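Local coordinates for 4-aminobutyrate transaminase (Acinetobacter baumannii, PDB 6WOP), which catalyses the pyridoxal-phosphate-dependent transfer of the amino group of 4-aminobutyrate to 2-oxoglutarate, as a class-III aminotransferase, at the interface of chains A and B. Numbering follows the deposited sequence. Chains: chain A/B, 4-aminobutyrate transaminase.

Contact 1: the interface of chains A and B. Residues chain A 142, 144, 147, 156, 160; chain B 121, 294-296.
A:Arg142 sits in a loop with phi/psi of -117/12°, and its carbonyl meets the side chain of B:Lys121, which leaves helix 112-127 of the other subunit. The lysine amine NZ donates to A:Arg142 O at 2.8 Å, in the carbonyl plane and on a lone pair, with a C=O...N angle of 144°. A bend at chi3 in an otherwise extended lysine chain turns the amine toward this oxygen. On the way its methylenes cross the A:Phe160 ring: CE of B:Lys121 lies over one face, 3.8 Å from the centroid, a CH-pi contact. CG of the lysine touches CE2 of A:Phe144 at 3.6 Å, the lysine stem running antiparallel to the phenylalanine side chain. A:Met147 arrives tip to tip, its methyl CE 3.7 Å from CE of B:Lys121, and the same methyl rests over the rim of one face of the A:Phe144 ring. The aliphatic stem is thus packed between apolar groups while its amine is held by a backbone acceptor. Alongside, the A:Arg142 guanidinium presents one face to the peptide joining B:Leu295 and B:Gly296. The site joins helix 112-127 and loop 294-296 of chain B to helix 144-149 and the loops carrying A:Arg142 and A:Phe160.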
ATOM      1  N   ARG A 142       8.219   5.226  15.636  1.00 16.27           N
ATOM      2  CA  ARG A 142       6.983   5.953  15.439  1.00 15.51           C
ATOM      3  C   ARG A 142       6.853   6.531  14.032  1.00 16.51           C
ATOM      4  O   ARG A 142       5.993   7.382  13.808  1.00 18.00           O
ATOM      5  CB  ARG A 142       6.911   7.059  16.493  1.00 14.91           C
ATOM      6  CG  ARG A 142       6.710   6.530  17.902  1.00 17.18           C
ATOM      7  CD  ARG A 142       6.675   7.783  18.874  1.00 20.28           C
ATOM      8  NE  ARG A 142       6.430   7.421  20.275  1.00 23.43           N
ATOM      9  CZ  ARG A 142       5.200   7.365  20.794  1.00 30.58           C
ATOM     10  NH1 ARG A 142       4.113   7.593  20.001  1.00 23.40           N
ATOM     11  NH2 ARG A 142       5.055   7.083  22.098  1.00 36.55           N
ATOM     12  N   PHE A 144       5.951   5.915   9.893  1.00 14.28           N
ATOM     13  CA  PHE A 144       4.886   5.072   9.349  1.00 14.04           C
ATOM     14  C   PHE A 144       5.393   3.657   9.181  1.00 17.49           C
ATOM     15  O   PHE A 144       4.737   2.711   9.631  1.00 19.67           O
ATOM     16  CB  PHE A 144       4.386   5.659   8.040  1.00 14.71           C
ATOM     17  CG  PHE A 144       3.377   6.712   8.259  1.00 14.97           C
ATOM     18  CD1 PHE A 144       2.064   6.346   8.479  1.00 17.22           C
ATOM     19  CD2 PHE A 144       3.750   8.071   8.323  1.00 15.37           C
ATOM     20  CE1 PHE A 144       1.083   7.340   8.748  1.00 18.46           C
ATOM     21  CE2 PHE A 144       2.815   9.035   8.560  1.00 18.89           C
ATOM     22  CZ  PHE A 144       1.454   8.679   8.763  1.00 19.05           C
ATOM     23  N   MET A 147       5.969   2.232  12.744  1.00 13.97           N
ATOM     24  CA  MET A 147       4.696   2.012  13.435  1.00 16.20           C
ATOM     25  C   MET A 147       4.031   0.740  12.929  1.00 16.44           C
ATOM     26  O   MET A 147       3.400   0.016  13.704  1.00 16.37           O
ATOM     27  CB  MET A 147       3.706   3.182  13.174  1.00 16.87           C
ATOM     28  CG  MET A 147       3.908   4.332  14.057  1.00 18.98           C
ATOM     29  SD  MET A 147       2.474   5.498  13.736  1.00 24.50           S
ATOM     30  CE  MET A 147       2.923   6.306  12.213  1.00 21.05           C
ATOM     31  N   TYR A 156       0.007   3.884  19.800  1.00 19.46           N
ATOM     32  CA  TYR A 156       1.045   4.317  18.870  1.00 20.42           C
ATOM     33  C   TYR A 156       0.509   4.567  17.468  1.00 20.15           C
ATOM     34  O   TYR A 156       0.970   5.484  16.779  1.00 24.39           O
ATOM     35  CB  TYR A 156       2.171   3.266  18.765  1.00 22.63           C
ATOM     36  CG  TYR A 156       2.795   3.006  20.103  1.00 27.97           C
ATOM     37  CD1 TYR A 156       3.345   4.048  20.848  1.00 31.41           C
ATOM     38  CD2 TYR A 156       2.818   1.732  20.643  1.00 29.80           C
ATOM     39  CE1 TYR A 156       3.897   3.815  22.101  1.00 30.15           C
ATOM     40  CE2 TYR A 156       3.366   1.492  21.869  1.00 29.74           C
ATOM     41  CZ  TYR A 156       3.901   2.536  22.606  1.00 33.72           C
ATOM     42  OH  TYR A 156       4.428   2.279  23.845  1.00 38.09           O
ATOM     43  N   PHE A 160      -3.596   7.067  13.135  1.00 18.34           N
ATOM     44  CA  PHE A 160      -2.895   7.507  11.920  1.00 17.98           C
ATOM     45  C   PHE A 160      -3.234   6.688  10.664  1.00 21.35           C
ATOM     46  O   PHE A 160      -2.586   6.877   9.619  1.00 17.28           O
ATOM     47  CB  PHE A 160      -1.370   7.545  12.141  1.00 17.34           C
ATOM     48  CG  PHE A 160      -0.984   8.357  13.363  1.00 17.80           C
ATOM     49  CD1 PHE A 160      -1.389   9.669  13.477  1.00 18.50           C
ATOM     50  CD2 PHE A 160      -0.303   7.764  14.418  1.00 21.40           C
ATOM     51  CE1 PHE A 160      -1.069  10.429  14.654  1.00 18.94           C
ATOM     52  CE2 PHE A 160       0.015   8.475  15.566  1.00 20.32           C
ATOM     53  CZ  PHE A 160      -0.357   9.805  15.684  1.00 22.44           C
TER
ATOM     54  N   LYS B 121       1.373  12.701  10.194  1.00 13.85           N
ATOM     55  CA  LYS B 121       0.583  12.006  11.224  1.00 15.62           C
ATOM     56  C   LYS B 121      -0.515  12.895  11.801  1.00 13.68           C
ATOM     57  O   LYS B 121      -1.696  12.515  11.860  1.00 14.26           O
ATOM     58  CB  LYS B 121       1.533  11.500  12.343  1.00 13.16           C
ATOM     59  CG  LYS B 121       2.387  10.310  11.851  1.00 17.22           C
ATOM     60  CD  LYS B 121       3.556  10.037  12.806  1.00 18.31           C
ATOM     61  CE  LYS B 121       3.032   9.497  14.164  1.00 19.29           C
ATOM     62  NZ  LYS B 121       4.167   9.117  15.002  1.00 23.80           N
ATOM     63  N   GLY B 294       0.168   9.273  21.302  1.00 20.18           N
ATOM     64  CA  GLY B 294       0.185   9.258  19.842  1.00 21.77           C
ATOM     65  C   GLY B 294       1.403   9.929  19.232  1.00 22.18           C
ATOM     66  O   GLY B 294       1.754   9.610  18.097  1.00 23.72           O
ATOM     67  N   LEU B 295       2.064  10.846  19.964  1.00 21.11           N
ATOM     68  CA  LEU B 295       3.272  11.520  19.518  1.00 19.03           C
ATOM     69  C   LEU B 295       4.374  11.377  20.570  1.00 21.49           C
ATOM     70  O   LEU B 295       4.114  11.304  21.772  1.00 25.92           O
ATOM     71  CB  LEU B 295       3.049  13.019  19.328  1.00 16.82           C
ATOM     72  CG  LEU B 295       1.866  13.292  18.414  1.00 19.77           C
ATOM     73  CD1 LEU B 295       1.534  14.848  18.586  1.00 20.73           C
ATOM     74  CD2 LEU B 295       2.257  12.950  16.967  1.00 18.54           C
ATOM     75  N   GLY B 296       5.586  11.319  20.109  1.00 21.95           N
ATOM     76  CA  GLY B 296       6.698  11.400  21.071  1.00 23.16           C
ATOM     77  C   GLY B 296       7.979  10.898  20.421  1.00 22.70           C
ATOM     78  O   GLY B 296       8.161  10.998  19.194  1.00 22.08           O
TER

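Contact 2: the interface of chains A and B. Residues chain A 105, 287-288, 295; chain B 13, 16-18.
The guanidinium of B:Arg18 turns its edge to the backbone carbonyl of A:Asp288, whose carbon C lies in the guanidinium plane. NE of B:Arg18 donates to A:Asp288 O at 2.7 Å, 163° at the hydrogen; the acceptor is 9° out of the guanidinium plane, and NH2 adds a weak bond to the same oxygen. The carboxylate of A:Asp288 is shared between the chains. Its OD1 accepts the backbone N of B:Arg18 at 2.9 Å, nearly along the C-O axis, whereas OD2 receives NZ of A:Lys105 through its syn lone pair, a salt bridge of 2.9 Å within chain A. That lysine, extended beyond CG (chi2 -178°), also carries its amine across the boundary, where NZ meets B:Gln13 O at 2.9 Å, almost straight on to the carbonyl. A:Lys105 thus bonds the partner near the end of its helix and probably helps to position the carboxylate. Beside these polar bonds B:Pro17 lies alongside A:Met287, CG of the proline 4.1 Å from the methionine CE. This largely polar patch of the two-fold subunit interface ties the N-terminal segment of chain B, from the last turn of helix 6-15 to B:Arg18, to strand 104-109 and the end of helix 284-287 of chain A.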
ATOM      1  N   LYS A 105      30.246  -4.153   8.659  1.00 18.86           N
ATOM      2  CA  LYS A 105      30.347  -2.714   8.436  1.00 16.72           C
ATOM      3  C   LYS A 105      29.269  -2.023   9.262  1.00 19.09           C
ATOM      4  O   LYS A 105      28.286  -2.652   9.636  1.00 17.97           O
ATOM      5  CB  LYS A 105      30.175  -2.384   6.954  1.00 17.55           C
ATOM      6  CG  LYS A 105      31.409  -2.784   6.139  1.00 19.40           C
ATOM      7  CD  LYS A 105      31.231  -2.417   4.714  1.00 24.84           C
ATOM      8  CE  LYS A 105      32.554  -2.519   3.963  1.00 28.75           C
ATOM      9  NZ  LYS A 105      32.547  -1.686   2.738  1.00 29.67           N
ATOM     10  N   MET A 287      25.382  -4.714   4.131  1.00 17.00           N
ATOM     11  CA  MET A 287      25.450  -3.269   4.329  1.00 18.37           C
ATOM     12  C   MET A 287      25.823  -2.514   3.056  1.00 20.29           C
ATOM     13  O   MET A 287      25.375  -1.380   2.870  1.00 21.31           O
ATOM     14  CB  MET A 287      26.475  -2.929   5.430  1.00 19.34           C
ATOM     15  CG  MET A 287      26.127  -3.548   6.796  1.00 18.97           C
ATOM     16  SD  MET A 287      24.711  -2.719   7.572  1.00 20.88           S
ATOM     17  CE  MET A 287      25.432  -1.054   7.898  1.00 17.48           C
ATOM     18  N   ASP A 288      26.650  -3.097   2.192  1.00 18.34           N
ATOM     19  CA  ASP A 288      27.079  -2.426   0.972  1.00 19.57           C
ATOM     20  C   ASP A 288      26.030  -2.474  -0.144  1.00 20.09           C
ATOM     21  O   ASP A 288      26.331  -2.032  -1.258  1.00 23.38           O
ATOM     22  CB  ASP A 288      28.374  -3.050   0.417  1.00 21.50           C
ATOM     23  CG  ASP A 288      29.603  -2.407   1.017  1.00 28.84           C
ATOM     24  OD1 ASP A 288      29.510  -1.223   1.417  1.00 23.74           O
ATOM     25  OD2 ASP A 288      30.645  -3.088   1.112  1.00 30.70           O
ATOM     26  N   LEU A 295      21.872   6.173   1.437  1.00 21.92           N
ATOM     27  CA  LEU A 295      21.784   6.203   2.876  1.00 17.69           C
ATOM     28  C   LEU A 295      22.343   7.542   3.352  1.00 23.49           C
ATOM     29  O   LEU A 295      23.265   8.081   2.747  1.00 27.11           O
ATOM     30  CB  LEU A 295      22.619   5.088   3.523  1.00 19.31           C
ATOM     31  CG  LEU A 295      22.255   3.633   3.247  1.00 21.92           C
ATOM     32  CD1 LEU A 295      23.279   2.658   3.922  1.00 21.32           C
ATOM     33  CD2 LEU A 295      20.825   3.392   3.742  1.00 18.02           C
TER
ATOM     34  N   GLN B  13      36.394   3.250   3.877  1.00 18.68           N
ATOM     35  CA  GLN B  13      35.775   2.290   2.939  1.00 19.91           C
ATOM     36  C   GLN B  13      35.726   0.877   3.510  1.00 24.19           C
ATOM     37  O   GLN B  13      34.836   0.094   3.149  1.00 24.59           O
ATOM     38  CB  GLN B  13      36.558   2.266   1.634  1.00 27.76           C
ATOM     39  CG  GLN B  13      36.660   3.628   0.983  1.00 34.46           C
ATOM     40  CD  GLN B  13      35.365   4.063   0.287  1.00 44.83           C
ATOM     41  OE1 GLN B  13      34.588   4.845   0.846  1.00 48.01           O
ATOM     42  NE2 GLN B  13      35.146   3.581  -0.962  1.00 48.04           N
ATOM     43  N   THR B  16      32.699   1.214   6.826  1.00 21.73           N
ATOM     44  CA  THR B  16      31.377   1.803   6.644  1.00 20.30           C
ATOM     45  C   THR B  16      30.861   1.478   5.253  1.00 21.27           C
ATOM     46  O   THR B  16      31.638   1.241   4.328  1.00 20.25           O
ATOM     47  CB  THR B  16      31.433   3.326   6.804  1.00 18.75           C
ATOM     48  OG1 THR B  16      32.139   3.865   5.669  1.00 21.04           O
ATOM     49  CG2 THR B  16      32.123   3.746   8.134  1.00 17.10           C
ATOM     50  N   PRO B  17      29.543   1.491   5.065  1.00 19.55           N
ATOM     51  CA  PRO B  17      28.981   1.064   3.788  1.00 19.08           C
ATOM     52  C   PRO B  17      29.140   2.116   2.709  1.00 20.73           C
ATOM     53  O   PRO B  17      29.205   3.299   2.977  1.00 20.53           O
ATOM     54  CB  PRO B  17      27.498   0.833   4.115  1.00 21.47           C
ATOM     55  CG  PRO B  17      27.212   1.550   5.344  1.00 21.87           C
ATOM     56  CD  PRO B  17      28.525   1.637   6.128  1.00 21.86           C
ATOM     57  N   ARG B  18      29.132   1.701   1.481  1.00 21.50           N
ATOM     58  CA  ARG B  18      29.253   2.648   0.449  1.00 24.80           C
ATOM     59  C   ARG B  18      28.025   3.526   0.255  1.00 25.65           C
ATOM     60  O   ARG B  18      28.096   4.516  -0.405  1.00 23.28           O
ATOM     61  CB  ARG B  18      29.537   1.932  -0.849  1.00 26.69           C
ATOM     62  CG  ARG B  18      28.299   1.410  -1.488  1.00 27.75           C
ATOM     63  CD  ARG B  18      28.577   0.566  -2.714  1.00 28.85           C
ATOM     64  NE  ARG B  18      27.446  -0.270  -2.984  1.00 29.70           N
ATOM     65  CZ  ARG B  18      26.920  -0.406  -4.162  1.00 32.30           C
ATOM     66  NH1 ARG B  18      27.478   0.200  -5.160  1.00 36.96           N
ATOM     67  NH2 ARG B  18      25.904  -1.179  -4.355  1.00 33.02           N
TER

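Contact 3: the interface of chains A and B. Residues chain A 117, 120-121, 124, 145; chain B 143-144.
B:Phe144 points its ring into a setting of chain A side chains, most of them from one helix, and buries 111 Å² there. The A:Glu117 chain passes the phenylalanine in the reverse direction with carboxylate and ring planes 15° apart, CG of the glutamate 3.8 Å from ring atom CD2. A:Lys121 also passes antiparallel to the ring, and its CG touches CE2 at 3.5 Å. A:Val120 comes across at an angle, placing methyl CG1 3.6 Å from the same ring carbon. Beyond CE1 the A:Arg124 guanidinium is turned 56° to the ring, and CE1 lies over the rim of one guanidinium face, 3.4 Å above its plane; the planes are not parallel. A:Met145, its CG anti to the backbone N, lays CB and CG against ring atom CD2, CG at 3.8 Å, the two side chains meeting at a slant. The polar tie is at the backbone: N of B:Phe144 donates to A:Glu117 OE2 at 2.8 Å, nearly linear (172° at the hydrogen) but from above the carboxylate plane. Since B:Phe144 is the first residue of helix 144-149, the carboxylate takes up an N-H of the helix's first turn. The site thus ties that helix start to helix 112-127 of the partner, which probably helps to hold the two-fold dimer together.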
ATOM      1  N   GLU A 117      14.623   1.627  10.526  1.00 16.54           N
ATOM      2  CA  GLU A 117      14.133   1.898   9.169  1.00 15.75           C
ATOM      3  C   GLU A 117      15.247   1.696   8.142  1.00 15.95           C
ATOM      4  O   GLU A 117      15.007   1.143   7.051  1.00 15.26           O
ATOM      5  CB  GLU A 117      13.565   3.307   9.110  1.00 18.54           C
ATOM      6  CG  GLU A 117      12.600   3.511   7.958  1.00 20.28           C
ATOM      7  CD  GLU A 117      11.364   4.378   8.301  1.00 18.81           C
ATOM      8  OE1 GLU A 117      11.237   4.907   9.432  1.00 19.63           O
ATOM      9  OE2 GLU A 117      10.503   4.592   7.399  1.00 19.29           O
ATOM     10  N   VAL A 120      15.815  -1.954   7.504  1.00 18.13           N
ATOM     11  CA  VAL A 120      14.810  -2.451   6.554  1.00 17.49           C
ATOM     12  C   VAL A 120      15.153  -2.018   5.122  1.00 15.73           C
ATOM     13  O   VAL A 120      15.012  -2.813   4.165  1.00 14.81           O
ATOM     14  CB  VAL A 120      13.406  -1.954   6.983  1.00 18.15           C
ATOM     15  CG1 VAL A 120      12.364  -2.113   5.807  1.00 18.34           C
ATOM     16  CG2 VAL A 120      12.935  -2.732   8.258  1.00 18.48           C
ATOM     17  N   LYS A 121      15.529  -0.739   4.932  1.00 15.93           N
ATOM     18  CA  LYS A 121      15.990  -0.277   3.628  1.00 15.36           C
ATOM     19  C   LYS A 121      17.128  -1.141   3.091  1.00 16.15           C
ATOM     20  O   LYS A 121      17.151  -1.521   1.905  1.00 15.45           O
ATOM     21  CB  LYS A 121      16.438   1.181   3.722  1.00 16.06           C
ATOM     22  CG  LYS A 121      15.253   2.089   4.028  1.00 17.16           C
ATOM     23  CD  LYS A 121      15.562   3.578   4.329  1.00 19.02           C
ATOM     24  CE  LYS A 121      16.628   4.247   3.488  1.00 25.92           C
ATOM     25  NZ  LYS A 121      16.833   5.635   4.106  1.00 30.71           N
ATOM     26  N   ARG A 124      15.818  -4.675   2.233  1.00 14.95           N
ATOM     27  CA  ARG A 124      15.046  -4.639   0.997  1.00 17.32           C
ATOM     28  C   ARG A 124      15.986  -4.535  -0.184  1.00 17.70           C
ATOM     29  O   ARG A 124      15.822  -5.235  -1.174  1.00 17.35           O
ATOM     30  CB  ARG A 124      14.100  -3.462   0.973  1.00 16.47           C
ATOM     31  CG  ARG A 124      12.789  -3.655   1.759  1.00 16.52           C
ATOM     32  CD  ARG A 124      11.763  -2.717   1.156  1.00 15.59           C
ATOM     33  NE  ARG A 124      10.403  -2.767   1.728  1.00 16.22           N
ATOM     34  CZ  ARG A 124       9.427  -1.980   1.250  1.00 18.68           C
ATOM     35  NH1 ARG A 124       9.694  -1.155   0.241  1.00 15.94           N
ATOM     36  NH2 ARG A 124       8.207  -2.006   1.776  1.00 16.70           N
ATOM     37  N   MET A 145       6.631   3.476   8.669  1.00 16.46           N
ATOM     38  CA  MET A 145       7.051   2.081   8.540  1.00 15.45           C
ATOM     39  C   MET A 145       7.306   1.433   9.904  1.00 16.64           C
ATOM     40  O   MET A 145       6.965   0.250  10.102  1.00 14.86           O
ATOM     41  CB  MET A 145       8.302   1.957   7.676  1.00 14.66           C
ATOM     42  CG  MET A 145       8.797   0.523   7.460  1.00 18.16           C
ATOM     43  SD  MET A 145       7.416  -0.655   7.037  1.00 26.84           S
ATOM     44  CE  MET A 145       7.629  -1.022   5.338  1.00 34.90           C
TER
ATOM     45  N   SER B 143      12.985   8.461   5.364  1.00 17.98           N
ATOM     46  CA  SER B 143      12.022   7.505   5.887  1.00 14.14           C
ATOM     47  C   SER B 143      11.231   6.906   4.711  1.00 15.51           C
ATOM     48  O   SER B 143      11.364   7.341   3.560  1.00 16.82           O
ATOM     49  CB  SER B 143      11.096   8.233   6.884  1.00 14.67           C
ATOM     50  OG  SER B 143       9.914   8.630   6.202  1.00 21.54           O
ATOM     51  N   PHE B 144      10.556   5.770   4.897  1.00 14.55           N
ATOM     52  CA  PHE B 144       9.768   5.271   3.773  1.00 15.38           C
ATOM     53  C   PHE B 144       8.680   6.273   3.400  1.00 16.92           C
ATOM     54  O   PHE B 144       8.470   6.540   2.212  1.00 17.69           O
ATOM     55  CB  PHE B 144       9.153   3.899   4.097  1.00 16.60           C
ATOM     56  CG  PHE B 144      10.107   2.777   3.815  1.00 16.30           C
ATOM     57  CD1 PHE B 144      10.291   2.310   2.501  1.00 15.01           C
ATOM     58  CD2 PHE B 144      10.903   2.270   4.813  1.00 16.71           C
ATOM     59  CE1 PHE B 144      11.217   1.270   2.232  1.00 15.18           C
ATOM     60  CE2 PHE B 144      11.843   1.229   4.509  1.00 21.16           C
ATOM     61  CZ  PHE B 144      11.994   0.750   3.227  1.00 19.30           C
TER

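Contact 3 lies between the others, its C-alpha centre about 15 Å from that of contact 1 and about 16 Å from that of contact 2, while contacts 1 and 2 are about 29 Å apart. Contacts 1 and 3 share helix 112-127 and helix 144-149; residues 121 and 144 occur in both with chains exchanged. Contact 2 instead sets the N-terminal segment of chain B against strand 104-109 and the end of helix 284-287 of chain A, though residue 295 recurs on the opposite chain to contact 1. Each contact has a two-fold twin, so the sites probably act together to hold the dimer within the four-subunit deposited assembly.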